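Local coordinates for protein formiminotetrahydrofolate cyclodeaminase (Thermotoga maritima, PDB 1O5H) that probably catalyses the cyclising deamination of 5-formiminotetrahydrofolate, releasing ammonia and forming 5,10-methenyltetrahydrofolate, at residues N167-I170 / N171-E174. Numbering follows the deposited sequence.
Sequences NVLI and NLKE
Asn171 folds its side-chain amide back over the preceding helical turn, where ND2 donates to the backbone O of Asn167 at 2.7 Å. The bond is fairly straight (160° at the hydrogen), and the acceptor lies nearly in the amide plane of Asn171, though ND2 itself stands 30° off the carbonyl plane. With CG beside its own backbone N (chi1 -73°), the amide reaches back toward that carbonyl, which also receives a weak 3.4 Å bond from Asn171 N. CG1 of Ile170 runs alongside, 3.7 Å from ND2. Replacing Asn171 by an alanine is likely to leave the Asn167 carbonyl with just the weak backbone bond from this position and to remove the amide nitrogen that CG1 of Ile170 lies against. Leu172 CD1 touches two apolar neighbours on one side, 4.0 Å from Val168 CG1 and 4.1 Å from Leu169 CD2; the side chain lies beside Val168, pointing the same way, and slants across Leu169. Leu172 N bonds to Val168 O at 3.0 Å, and Lys173 N to Leu169 O at 3.2 Å, the regular alpha-helical pattern. Val168 and Leu172 both pack on Met184 of helix 178-206, while Asn171 rests on Ala117 and Ala118 of helix 107-141. Asn167 OD1 is taken by Asn152 of the second subunit. An asparagine bonded to the carbonyl four residues earlier thus sits in the late turns of helix 147-172, packed between neighbouring helices and the dimer partner in an all-helical fold.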
loop_
_atom_site.group_PDB
_atom_site.type_symbol
_atom_site.label_atom_id
_atom_site.label_comp_id
_atom_site.label_asym_id
_atom_site.label_seq_id
_atom_site.Cartn_x
_atom_site.Cartn_y
_atom_site.Cartn_z
ATOM N N ASN A 167 7.955 -6.809 10.057
ATOM C CA ASN A 167 7.343 -7.979 10.637
ATOM C C ASN A 167 8.287 -9.176 10.736
ATOM O O ASN A 167 8.282 -9.894 11.747
ATOM C CB ASN A 167 6.011 -8.279 9.966
ATOM C CG ASN A 167 4.985 -7.192 10.238
ATOM O OD1 ASN A 167 4.306 -6.731 9.336
ATOM N ND2 ASN A 167 4.895 -6.755 11.484
ATOM N N VAL A 168 9.141 -9.361 9.734
ATOM C CA VAL A 168 10.231 -10.332 9.878
ATOM C C VAL A 168 11.104 -10.049 11.106
ATOM O O VAL A 168 11.347 -10.948 11.920
ATOM C CB VAL A 168 11.102 -10.411 8.641
ATOM C CG1 VAL A 168 12.395 -11.142 8.950
ATOM C CG2 VAL A 168 10.355 -11.131 7.569
ATOM N N LEU A 169 11.561 -8.808 11.264
ATOM C CA LEU A 169 12.443 -8.532 12.397
ATOM C C LEU A 169 11.784 -8.610 13.764
ATOM O O LEU A 169 12.416 -9.103 14.697
ATOM C CB LEU A 169 13.196 -7.233 12.244
ATOM C CG LEU A 169 14.025 -7.188 10.971
ATOM C CD1 LEU A 169 14.793 -5.897 10.906
ATOM C CD2 LEU A 169 14.966 -8.339 10.921
ATOM N N ILE A 170 10.539 -8.154 13.906
ATOM C CA ILE A 170 9.902 -8.287 15.223
ATOM C C ILE A 170 9.881 -9.740 15.643
ATOM O O ILE A 170 10.072 -10.036 16.815
ATOM C CB ILE A 170 8.485 -7.640 15.344
ATOM C CG1 ILE A 170 7.510 -8.240 14.306
ATOM C CG2 ILE A 170 8.605 -6.091 15.345
ATOM C CD1 ILE A 170 5.991 -7.998 14.552
ATOM N N ASN A 171 9.686 -10.650 14.697
ATOM C CA ASN A 171 9.694 -12.058 15.035
ATOM C C ASN A 171 11.058 -12.640 15.336
ATOM O O ASN A 171 11.251 -13.297 16.370
ATOM C CB ASN A 171 8.987 -12.829 13.971
ATOM C CG ASN A 171 7.502 -12.624 14.034
ATOM O OD1 ASN A 171 6.812 -13.281 14.819
ATOM N ND2 ASN A 171 6.999 -11.705 13.246
ATOM N N LEU A 172 12.017 -12.359 14.473
ATOM C CA LEU A 172 13.371 -12.841 14.689
ATOM C C LEU A 172 13.920 -12.588 16.080
ATOM O O LEU A 172 14.546 -13.480 16.662
ATOM C CB LEU A 172 14.322 -12.232 13.668
ATOM C CG LEU A 172 14.161 -12.868 12.296
ATOM C CD1 LEU A 172 15.276 -12.411 11.416
ATOM C CD2 LEU A 172 14.155 -14.382 12.443
ATOM N N LYS A 173 13.693 -11.378 16.605
ATOM C CA LYS A 173 14.291 -10.958 17.873
ATOM C C LYS A 173 13.874 -11.830 19.045
ATOM O O LYS A 173 14.551 -11.877 20.067
ATOM C CB LYS A 173 14.026 -9.487 18.170
ATOM C CG LYS A 173 12.602 -9.159 18.533
ATOM C CD LYS A 173 12.456 -7.670 18.841
ATOM C CE LYS A 173 10.979 -7.308 18.968
ATOM N NZ LYS A 173 10.750 -6.083 19.785
ATOM N N GLU A 174 12.771 -12.544 18.879
ATOM C CA GLU A 174 12.322 -13.500 19.892
ATOM C C GLU A 174 12.900 -14.923 19.779
ATOM O O GLU A 174 12.759 -15.727 20.698
ATOM C CB GLU A 174 10.798 -13.566 19.866
ATOM C CG GLU A 174 10.119 -12.225 20.120
ATOM C CD GLU A 174 10.606 -11.541 21.404
ATOM O OE1 GLU A 174 10.972 -12.256 22.378
ATOM O OE2 GLU A 174 10.626 -10.278 21.430
#